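PDB 4PSR: alpha-fucosidase GH29 from Fusarium graminearum, which hydrolyses alpha-L-fucosides, probably removing the alpha-1,6-linked fucose from the reducing-end N-acetylglucosamine of glycoprotein glycans. Local coordinates for residues Y32-A37 with A124-G129; D58-H63 with P69-G74; W73-F78 with G178-A183. All blocks are in the same frame, centred on the assembly; numbering follows the deposited sequence.

Contact 1: residues Y32-A37 with A124-G129; sequences YWHWGA and AEHHDG. With FUL (beta-L-fucopyranose), chain M.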
loop_
_atom_site.group_PDB
_atom_site.type_symbol
_atom_site.label_atom_id
_atom_site.label_comp_id
_atom_site.label_asym_id
_atom_site.label_seq_id
_atom_site.Cartn_x
_atom_site.Cartn_y
_atom_site.Cartn_z
ATOM N N TYR A 32 9.593 1.258 -2.733
ATOM C CA TYR A 32 10.204 2.527 -2.374
ATOM C C TYR A 32 11.265 2.321 -1.307
ATOM O O TYR A 32 11.486 1.202 -0.864
ATOM C CB TYR A 32 9.185 3.626 -1.997
ATOM C CG TYR A 32 8.449 3.599 -0.653
ATOM C CD1 TYR A 32 8.091 4.797 -0.056
ATOM C CD2 TYR A 32 8.050 2.427 -0.047
ATOM C CE1 TYR A 32 7.394 4.832 1.113
ATOM C CE2 TYR A 32 7.340 2.445 1.147
ATOM C CZ TYR A 32 7.004 3.644 1.709
ATOM O OH TYR A 32 6.260 3.632 2.895
ATOM N N TRP A 33 11.964 3.391 -0.953
ATOM C CA TRP A 33 13.093 3.265 -0.050
ATOM C C TRP A 33 13.221 4.461 0.882
ATOM O O TRP A 33 13.281 5.603 0.447
ATOM C CB TRP A 33 14.419 3.024 -0.821
ATOM C CG TRP A 33 14.600 3.830 -2.058
ATOM C CD1 TRP A 33 15.260 5.012 -2.197
ATOM C CD2 TRP A 33 14.178 3.455 -3.366
ATOM N NE1 TRP A 33 15.247 5.425 -3.518
ATOM C CE2 TRP A 33 14.569 4.486 -4.246
ATOM C CE3 TRP A 33 13.451 2.381 -3.868
ATOM C CZ2 TRP A 33 14.280 4.446 -5.600
ATOM C CZ3 TRP A 33 13.164 2.350 -5.226
ATOM C CH2 TRP A 33 13.568 3.377 -6.066
ATOM N N HIS A 34 13.299 4.139 2.165
ATOM C CA HIS A 34 13.612 5.118 3.199
ATOM C C HIS A 34 15.131 5.234 3.318
ATOM O O HIS A 34 15.751 4.558 4.132
ATOM C CB HIS A 34 13.022 4.695 4.554
ATOM C CG HIS A 34 11.544 4.919 4.698
ATOM N ND1 HIS A 34 10.589 4.253 3.959
ATOM C CD2 HIS A 34 10.860 5.723 5.550
ATOM C CE1 HIS A 34 9.384 4.653 4.341
ATOM N NE2 HIS A 34 9.523 5.538 5.308
ATOM N N TRP A 35 15.696 6.143 2.540
ATOM C CA TRP A 35 17.134 6.358 2.519
ATOM C C TRP A 35 17.378 7.833 2.526
ATOM O O TRP A 35 16.865 8.554 1.676
ATOM C CB TRP A 35 17.737 5.741 1.261
ATOM C CG TRP A 35 19.233 5.865 1.152
ATOM C CD1 TRP A 35 20.170 5.368 2.002
ATOM C CD2 TRP A 35 19.939 6.546 0.121
ATOM N NE1 TRP A 35 21.421 5.699 1.554
ATOM C CE2 TRP A 35 21.302 6.419 0.394
ATOM C CE3 TRP A 35 19.537 7.256 -1.014
ATOM C CZ2 TRP A 35 22.288 6.956 -0.440
ATOM C CZ3 TRP A 35 20.515 7.784 -1.854
ATOM C CH2 TRP A 35 21.871 7.635 -1.555
ATOM N N GLY A 36 18.154 8.310 3.491
ATOM C CA GLY A 36 18.432 9.737 3.572
ATOM C C GLY A 36 19.381 10.081 4.707
ATOM O O GLY A 36 20.045 9.212 5.221
ATOM N N ALA A 37 19.424 11.355 5.077
ATOM C CA ALA A 37 20.296 11.770 6.163
ATOM C C ALA A 37 19.883 11.118 7.482
ATOM O O ALA A 37 20.707 10.951 8.361
ATOM C CB ALA A 37 20.308 13.281 6.310
ATOM N N ALA A 124 11.339 11.170 -0.882
ATOM C CA ALA A 124 11.985 12.413 -1.311
ATOM C C ALA A 124 12.230 13.343 -0.130
ATOM O O ALA A 124 13.189 14.131 -0.147
ATOM C CB ALA A 124 11.162 13.122 -2.365
ATOM N N GLU A 125 11.352 13.288 0.880
ATOM C CA GLU A 125 11.560 14.058 2.117
ATOM C C GLU A 125 10.797 13.314 3.204
ATOM O O GLU A 125 9.588 13.107 3.054
ATOM C CB GLU A 125 11.063 15.485 1.997
ATOM C CG GLU A 125 11.277 16.245 3.312
ATOM C CD GLU A 125 11.071 17.729 3.242
ATOM O OE1 GLU A 125 10.966 18.290 2.152
ATOM O OE2 GLU A 125 10.987 18.344 4.347
ATOM N N HIS A 126 11.497 12.922 4.261
ATOM C CA HIS A 126 10.844 12.275 5.396
ATOM C C HIS A 126 10.378 13.362 6.392
ATOM O O HIS A 126 9.998 14.430 5.963
ATOM C CB HIS A 126 11.774 11.204 5.983
ATOM C CG HIS A 126 11.064 10.197 6.813
ATOM N ND1 HIS A 126 11.094 10.239 8.190
ATOM C CD2 HIS A 126 10.235 9.185 6.479
ATOM C CE1 HIS A 126 10.349 9.255 8.668
ATOM N NE2 HIS A 126 9.807 8.607 7.650
ATOM N N HIS A 127 10.373 13.073 7.701
ATOM C CA HIS A 127 9.944 14.040 8.718
ATOM C C HIS A 127 11.073 14.995 9.147
ATOM O O HIS A 127 10.795 15.944 9.887
ATOM C CB HIS A 127 9.501 13.341 10.026
ATOM C CG HIS A 127 8.403 12.317 9.915
ATOM N ND1 HIS A 127 7.259 12.460 9.145
ATOM C CD2 HIS A 127 8.266 11.141 10.578
ATOM C CE1 HIS A 127 6.476 11.410 9.351
ATOM N NE2 HIS A 127 7.066 10.587 10.196
ATOM N N ASP A 128 12.304 14.747 8.692
ATOM C CA ASP A 128 13.510 15.372 9.221
ATOM C C ASP A 128 13.927 16.664 8.528
ATOM O O ASP A 128 15.023 17.169 8.782
ATOM C CB ASP A 128 14.674 14.396 9.167
ATOM C CG ASP A 128 15.123 14.078 7.741
ATOM O OD1 ASP A 128 14.303 14.224 6.799
ATOM O OD2 ASP A 128 16.300 13.676 7.570
ATOM N N GLY A 129 13.085 17.197 7.654
ATOM C CA GLY A 129 13.319 18.508 7.075
ATOM C C GLY A 129 14.302 18.628 5.912
ATOM O O GLY A 129 14.615 19.760 5.478
HETATM C C1 FUL M . 5.128 6.361 9.359
HETATM C C2 FUL M . 6.416 7.133 9.564
HETATM O O2 FUL M . 6.436 7.838 10.815
HETATM C C3 FUL M . 7.523 6.114 9.510
HETATM O O3 FUL M . 8.750 6.758 9.771
HETATM C C4 FUL M . 7.500 5.495 8.135
HETATM O O4 FUL M . 7.805 6.491 7.163
HETATM C C5 FUL M . 6.128 4.885 7.880
HETATM C C6 FUL M . 5.988 4.307 6.488
HETATM O O5 FUL M . 5.072 5.825 8.059
HETATM O O1 FUL M . 4.050 7.252 9.486
HETATM O O HOH W 1 16.945 12.745 5.087
#
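H126 and H34 meet at their CD2 carbons, 3.6 Å apart, and converge on the same hydroxyl of a bound beta-L-fucopyranose. The two imidazoles cross obliquely, with planes at 65°, so their contact is a corner-like touch of carbons while the NE2 atoms beside them both point to the sugar. H34 NE2 lies 2.7 Å from fucose O4, and H126 NE2 reaches the same O4 at 3.0 Å. A second, weak and strongly bent bond runs from H126 NE2 to fucose O3. O4 is thus gripped by two histidines, each meeting it near its own ring plane. The CB of H126 already points toward the other segment, and with CG anti to the backbone N (chi1 -160°) the ring extends to H34; the CB of H34 does not, and CG beside the backbone N (chi1 -77°) brings its ring in. H34 ND1 bonds to N342 OD1, so bonds at both nitrogens set the rotation of the ring. Both segments run off the C-terminal ends of neighbouring parallel strands, 29-33 and 119-125, of the (beta/alpha)8 TIM barrel, the rim where such enzymes carry their active site. H127, next along, places NE2 2.9 Å from fucose O2, while its ND1 is held by the carbonyl of H171. E46, W47, D226 and K272 supply further hydrogen bonds to the sugar. On the side away from the sugar the third touching residue, D128, bridges to the other segment through water. Its OD2 accepts from a water at 2.7 Å, and that water also takes a weak bond from A37 N. A37 CB packs 4.2 Å from D128 OD2, which also bonds to the hydroxyl of Y75.

Contact 2: residues D58-H63 with P69-G74; sequences DQRKHH and PPEEWG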
loop_
_atom_site.group_PDB
_atom_site.type_symbol
_atom_site.label_atom_id
_atom_site.label_comp_id
_atom_site.label_asym_id
_atom_site.label_seq_id
_atom_site.Cartn_x
_atom_site.Cartn_y
_atom_site.Cartn_z
ATOM N N ASP A 58 17.141 5.848 24.754
ATOM C CA ASP A 58 18.271 5.070 24.308
ATOM C C ASP A 58 18.996 5.774 23.153
ATOM O O ASP A 58 20.215 5.728 23.081
ATOM C CB ASP A 58 17.844 3.667 23.899
ATOM C CG ASP A 58 18.998 2.838 23.422
ATOM O OD1 ASP A 58 19.765 2.325 24.274
ATOM O OD2 ASP A 58 19.165 2.707 22.189
ATOM N N GLN A 59 18.239 6.434 22.282
ATOM C CA GLN A 59 18.842 7.129 21.141
ATOM C C GLN A 59 19.681 8.306 21.583
ATOM O O GLN A 59 20.764 8.525 21.047
ATOM C CB GLN A 59 17.783 7.566 20.134
ATOM C CG GLN A 59 17.004 6.423 19.509
ATOM C CD GLN A 59 15.733 6.070 20.255
ATOM O OE1 GLN A 59 15.644 6.223 21.481
ATOM N NE2 GLN A 59 14.731 5.603 19.513
ATOM N N ARG A 60 19.209 9.054 22.575
ATOM C CA ARG A 60 20.011 10.143 23.138
ATOM C C ARG A 60 21.284 9.625 23.784
ATOM O O ARG A 60 22.328 10.241 23.654
ATOM C CB ARG A 60 19.211 10.961 24.162
ATOM C CG ARG A 60 20.087 11.879 25.024
ATOM C CD ARG A 60 19.244 12.641 26.042
ATOM N NE ARG A 60 18.608 13.787 25.435
ATOM C CZ ARG A 60 19.149 15.009 25.352
ATOM N NH1 ARG A 60 20.358 15.251 25.851
ATOM N NH2 ARG A 60 18.483 15.993 24.761
ATOM N N LYS A 61 21.187 8.504 24.496
ATOM C CA LYS A 61 22.346 7.912 25.162
ATOM C C LYS A 61 23.379 7.531 24.115
ATOM O O LYS A 61 24.567 7.859 24.232
ATOM C CB LYS A 61 21.911 6.697 25.996
ATOM C CG LYS A 61 21.037 7.086 27.182
ATOM C CD LYS A 61 20.515 5.913 27.986
ATOM C CE LYS A 61 19.669 6.407 29.160
ATOM N NZ LYS A 61 19.101 5.290 29.967
ATOM N N HIS A 62 22.923 6.859 23.053
ATOM C CA HIS A 62 23.817 6.446 21.975
ATOM C C HIS A 62 24.455 7.675 21.326
ATOM O O HIS A 62 25.667 7.691 21.057
ATOM C CB HIS A 62 23.030 5.663 20.916
ATOM C CG HIS A 62 23.813 5.388 19.671
ATOM N ND1 HIS A 62 24.640 4.291 19.528
ATOM C CD2 HIS A 62 23.889 6.076 18.502
ATOM C CE1 HIS A 62 25.204 4.330 18.331
ATOM N NE2 HIS A 62 24.752 5.392 17.686
ATOM N N HIS A 63 23.641 8.688 21.056
ATOM C CA HIS A 63 24.132 9.888 20.401
ATOM C C HIS A 63 25.216 10.556 21.232
ATOM O O HIS A 63 26.264 10.987 20.721
ATOM C CB HIS A 63 22.995 10.888 20.170
ATOM C CG HIS A 63 23.366 11.984 19.238
ATOM N ND1 HIS A 63 23.392 11.800 17.872
ATOM C CD2 HIS A 63 23.841 13.229 19.470
ATOM C CE1 HIS A 63 23.823 12.910 17.299
ATOM N NE2 HIS A 63 24.101 13.796 18.245
ATOM N N PRO A 69 26.757 15.434 23.235
ATOM C CA PRO A 69 25.392 15.791 23.625
ATOM C C PRO A 69 24.619 16.426 22.461
ATOM O O PRO A 69 25.208 17.212 21.724
ATOM C CB PRO A 69 25.596 16.784 24.782
ATOM C CG PRO A 69 27.013 17.204 24.703
ATOM C CD PRO A 69 27.779 16.121 24.040
ATOM N N PRO A 70 23.329 16.085 22.295
ATOM C CA PRO A 70 22.644 16.578 21.093
ATOM C C PRO A 70 22.492 18.091 21.057
ATOM O O PRO A 70 22.271 18.696 20.009
ATOM C CB PRO A 70 21.277 15.899 21.154
ATOM C CG PRO A 70 21.136 15.366 22.532
ATOM C CD PRO A 70 22.528 15.085 23.017
ATOM N N GLU A 71 22.600 18.733 22.228
ATOM C CA GLU A 71 22.561 20.195 22.289
ATOM C C GLU A 71 23.802 20.872 21.669
ATOM O O GLU A 71 23.747 22.054 21.285
ATOM C CB GLU A 71 22.383 20.653 23.745
ATOM C CG GLU A 71 21.071 20.184 24.417
ATOM C CD GLU A 71 21.100 18.734 24.922
ATOM O OE1 GLU A 71 22.164 18.092 24.901
ATOM O OE2 GLU A 71 20.040 18.247 25.368
ATOM N N GLU A 72 24.906 20.134 21.589
ATOM C CA GLU A 72 26.131 20.584 20.922
ATOM C C GLU A 72 26.294 19.953 19.521
ATOM O O GLU A 72 26.717 20.629 18.588
ATOM C CB GLU A 72 27.362 20.246 21.780
ATOM C CG GLU A 72 27.319 20.827 23.214
ATOM C CD GLU A 72 28.505 20.392 24.067
ATOM O OE1 GLU A 72 28.655 20.918 25.191
ATOM O OE2 GLU A 72 29.282 19.519 23.622
ATOM N N TRP A 73 25.964 18.669 19.394
ATOM C CA TRP A 73 26.125 17.907 18.143
ATOM C C TRP A 73 24.710 17.607 17.660
ATOM O O TRP A 73 24.172 16.517 17.879
ATOM C CB TRP A 73 26.900 16.624 18.415
ATOM C CG TRP A 73 27.745 16.073 17.284
ATOM C CD1 TRP A 73 29.098 16.091 17.228
ATOM C CD2 TRP A 73 27.303 15.409 16.078
ATOM N NE1 TRP A 73 29.544 15.470 16.090
ATOM C CE2 TRP A 73 28.456 15.041 15.364
ATOM C CE3 TRP A 73 26.045 15.072 15.546
ATOM C CZ2 TRP A 73 28.404 14.374 14.139
ATOM C CZ3 TRP A 73 26.000 14.396 14.315
ATOM C CH2 TRP A 73 27.171 14.050 13.639
ATOM N N GLY A 74 24.082 18.606 17.050
ATOM C CA GLY A 74 22.703 18.492 16.640
ATOM C C GLY A 74 22.521 17.700 15.351
ATOM O O GLY A 74 23.486 17.354 14.644
#
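P69 opens the segment against H63, its carbonyl carbon lying near the plane of that imidazole and 4.4 Å from CD2. The carbonyl oxygen of P69 accepts from both E72 N and W73 N, which winds the following residues into a compact turn. P70 packs two ways. Its CB and CA border H63 CD2, and its CG sits over one face of the R60 guanidinium, 3.4 Å from NH1. The proline ring therefore lies between the flat arginine group and the histidine. E71 reaches back to R60 in a salt bridge. Bent at chi2 (80°), its chain brings OE2 to 2.8 Å from R60 NH2 and 3.1 Å from R60 NH1, so that the guanidinium holds one carboxylate oxygen end-on with two nitrogens. Both bonds lie close to the guanidinium plane, but the carboxylate is turned 38° against it: NH1 comes in on the syn lone pair, whereas NH2 approaches from above the carboxylate plane. R60 is further steadied by NE on the carbonyl of E54 and by NH2 on that of Y53. W73 ends the contact. Its carbonyl O accepts from H63 NE2 at 2.7 Å, in the carbonyl plane, and its indole CE3 comes 3.6 Å from H63 CE1, the side chains crossing at about a right angle with ring planes at 69°. H63 ND1 bonds to Y48 OH, so both ring nitrogens are satisfied; W73 NE1 bonds to the carbonyl of K83. Within the long excursion between barrel strands 29-33 and 119-125, the turn 69-74 thus folds back on helix 58-66 and leads into helix 76-80, with helix 48-51 and the loop after it, at M52 and Y53, alongside and strand 82-83 touching the indole through A82.

Contact 3: residues W73-F78 with G178-A183; sequences WGYENF and GFFQWA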
loop_
_atom_site.group_PDB
_atom_site.type_symbol
_atom_site.label_atom_id
_atom_site.label_comp_id
_atom_site.label_asym_id
_atom_site.label_seq_id
_atom_site.Cartn_x
_atom_site.Cartn_y
_atom_site.Cartn_z
ATOM N N TRP A 73 25.964 18.669 19.394
ATOM C CA TRP A 73 26.125 17.907 18.143
ATOM C C TRP A 73 24.710 17.607 17.660
ATOM O O TRP A 73 24.172 16.517 17.879
ATOM C CB TRP A 73 26.900 16.624 18.415
ATOM C CG TRP A 73 27.745 16.073 17.284
ATOM C CD1 TRP A 73 29.098 16.091 17.228
ATOM C CD2 TRP A 73 27.303 15.409 16.078
ATOM N NE1 TRP A 73 29.544 15.470 16.090
ATOM C CE2 TRP A 73 28.456 15.041 15.364
ATOM C CE3 TRP A 73 26.045 15.072 15.546
ATOM C CZ2 TRP A 73 28.404 14.374 14.139
ATOM C CZ3 TRP A 73 26.000 14.396 14.315
ATOM C CH2 TRP A 73 27.171 14.050 13.639
ATOM N N GLY A 74 24.082 18.606 17.050
ATOM C CA GLY A 74 22.703 18.492 16.640
ATOM C C GLY A 74 22.521 17.700 15.351
ATOM O O GLY A 74 23.486 17.354 14.644
ATOM N N TYR A 75 21.261 17.420 15.035
ATOM C CA TYR A 75 20.949 16.615 13.854
ATOM C C TYR A 75 21.528 17.229 12.574
ATOM O O TYR A 75 21.974 16.514 11.670
ATOM C CB TYR A 75 19.435 16.418 13.713
ATOM C CG TYR A 75 19.099 15.593 12.487
ATOM C CD1 TYR A 75 19.511 14.277 12.400
ATOM C CD2 TYR A 75 18.432 16.138 11.410
ATOM C CE1 TYR A 75 19.273 13.530 11.273
ATOM C CE2 TYR A 75 18.161 15.378 10.278
ATOM C CZ TYR A 75 18.594 14.089 10.222
ATOM O OH TYR A 75 18.368 13.258 9.137
ATOM N N GLU A 76 21.560 18.548 12.513
ATOM C CA GLU A 76 22.069 19.227 11.335
ATOM C C GLU A 76 23.515 18.831 11.013
ATOM O O GLU A 76 23.942 18.904 9.852
ATOM C CB GLU A 76 21.934 20.749 11.474
ATOM C CG GLU A 76 22.784 21.404 12.563
ATOM C CD GLU A 76 22.191 21.383 13.976
ATOM O OE1 GLU A 76 21.191 20.694 14.266
ATOM O OE2 GLU A 76 22.780 22.089 14.848
ATOM N N ASN A 77 24.283 18.384 12.011
ATOM C CA ASN A 77 25.649 17.922 11.740
ATOM C C ASN A 77 25.720 16.692 10.811
ATOM O O ASN A 77 26.748 16.473 10.151
ATOM C CB ASN A 77 26.392 17.574 13.038
ATOM C CG ASN A 77 26.869 18.785 13.816
ATOM O OD1 ASN A 77 26.604 19.941 13.470
ATOM N ND2 ASN A 77 27.579 18.514 14.908
ATOM N N PHE A 78 24.697 15.828 10.806
ATOM C CA PHE A 78 24.706 14.697 9.872
ATOM C C PHE A 78 24.637 15.174 8.413
ATOM O O PHE A 78 25.161 14.508 7.510
ATOM C CB PHE A 78 23.553 13.728 10.147
ATOM C CG PHE A 78 23.688 12.932 11.428
ATOM C CD1 PHE A 78 24.640 11.946 11.574
ATOM C CD2 PHE A 78 22.813 13.159 12.467
ATOM C CE1 PHE A 78 24.715 11.204 12.763
ATOM C CE2 PHE A 78 22.878 12.417 13.629
ATOM C CZ PHE A 78 23.829 11.457 13.778
ATOM N N GLY A 178 5.540 18.260 15.480
ATOM C CA GLY A 178 6.031 17.600 16.667
ATOM C C GLY A 178 7.265 16.743 16.503
ATOM O O GLY A 178 7.924 16.450 17.486
ATOM N N PHE A 179 7.615 16.342 15.284
ATOM C CA PHE A 179 8.761 15.439 15.131
ATOM C C PHE A 179 9.993 15.917 15.879
ATOM O O PHE A 179 10.651 15.140 16.559
ATOM C CB PHE A 179 9.098 15.294 13.646
ATOM C CG PHE A 179 10.152 14.244 13.331
ATOM C CD1 PHE A 179 9.875 12.893 13.438
ATOM C CD2 PHE A 179 11.400 14.630 12.871
ATOM C CE1 PHE A 179 10.822 11.928 13.106
ATOM C CE2 PHE A 179 12.348 13.667 12.530
ATOM C CZ PHE A 179 12.054 12.332 12.657
ATOM N N PHE A 180 10.307 17.201 15.719
ATOM C CA PHE A 180 11.501 17.769 16.332
ATOM C C PHE A 180 11.178 18.504 17.656
ATOM O O PHE A 180 11.868 19.429 18.043
ATOM C CB PHE A 180 12.180 18.721 15.350
ATOM C CG PHE A 180 13.032 18.038 14.290
ATOM C CD1 PHE A 180 14.055 17.184 14.654
ATOM C CD2 PHE A 180 12.848 18.338 12.927
ATOM C CE1 PHE A 180 14.887 16.592 13.693
ATOM C CE2 PHE A 180 13.713 17.744 11.960
ATOM C CZ PHE A 180 14.705 16.899 12.347
ATOM N N GLN A 181 10.162 18.045 18.371
ATOM C CA GLN A 181 9.733 18.758 19.597
ATOM C C GLN A 181 10.836 18.877 20.652
ATOM O O GLN A 181 10.806 19.817 21.457
ATOM C CB GLN A 181 8.501 18.069 20.210
ATOM C CG GLN A 181 8.739 16.707 20.798
ATOM C CD GLN A 181 7.456 16.084 21.254
ATOM O OE1 GLN A 181 6.898 15.213 20.609
ATOM N NE2 GLN A 181 6.971 16.534 22.412
ATOM N N TRP A 182 11.777 17.938 20.678
ATOM C CA TRP A 182 12.833 17.943 21.700
ATOM C C TRP A 182 14.135 18.654 21.284
ATOM O O TRP A 182 15.085 18.724 22.081
ATOM C CB TRP A 182 13.132 16.530 22.190
ATOM C CG TRP A 182 11.918 15.845 22.805
ATOM C CD1 TRP A 182 11.169 16.322 23.862
ATOM C CD2 TRP A 182 11.301 14.611 22.413
ATOM N NE1 TRP A 182 10.147 15.455 24.154
ATOM C CE2 TRP A 182 10.204 14.390 23.287
ATOM C CE3 TRP A 182 11.563 13.668 21.423
ATOM C CZ2 TRP A 182 9.368 13.266 23.192
ATOM C CZ3 TRP A 182 10.722 12.525 21.336
ATOM C CH2 TRP A 182 9.626 12.358 22.208
ATOM N N ALA A 183 14.207 19.123 20.033
ATOM C CA ALA A 183 15.383 19.878 19.598
ATOM C C ALA A 183 15.433 21.224 20.304
ATOM O O ALA A 183 14.388 21.822 20.536
ATOM C CB ALA A 183 15.378 20.088 18.081
#
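Two loops on the C-terminal rim of the TIM barrel meet here through Y75 and F180: the long excursion after strand 29-33, and the segment at the end of helix 175-179, after strand 165-170. The junction is a single aromatic touch, Y75 CD2 to F180 CZ at 3.9 Å. Ring planes are inclined at 42° and centroids stand 6.0 Å apart, so the pair is oblique. The side chains themselves cross at about a right angle, F180 arriving with its CZ corner beside Y75 CD2. With CG anti to the backbone N (chi1 180°), Y75 extends toward the 178-183 segment, and its hydroxyl ends on the carboxylate of D128. F180 is backed by its neighbour: F179 CD2 stands 3.8 Å above the centre of the F180 ring. P49 and L195 also touch F180, adding helices 48-51 and 189-195 to the apolar surround. F180 begins a type I turn closed by A183 N to the F180 carbonyl O at 3.1 Å. Within the 73-78 segment a second aromatic pair forms, where W73 CZ3 lies 3.6 Å above the middle of the F78 ring. F179 carries the packing toward the sugar site, meeting the rings of H127 and W47, both neighbours of the bound fucose. Long beta-alpha loops at the C-terminal ends of the strands surround the active site of a TIM barrel, and this aromatic junction joins those that follow strands 29-33 and 165-170.

How the contacts relate
From the N terminus, the chain leaves barrel strand 29-33 through 32-37, and contact 1 closes the long loop when 124-129 emerges from the adjacent strand. Nested inside that loop, contact 2 closes a short turn between helix 58-66 and residues 69-74. Contact 3 starts where contact 2 ends, sharing W73 and G74, and runs to 178-183 beyond the third strand, so it crosses contact 1. Contacts 1 and 3 touch through D128 and Y75, and H127 O packs on F179. H63 CE1 meets F78 CZ between contacts 2 and 3. Together they join the beta-alpha loops after strands 29-33, 119-125 and 165-170 with helices 58-66 and 76-80.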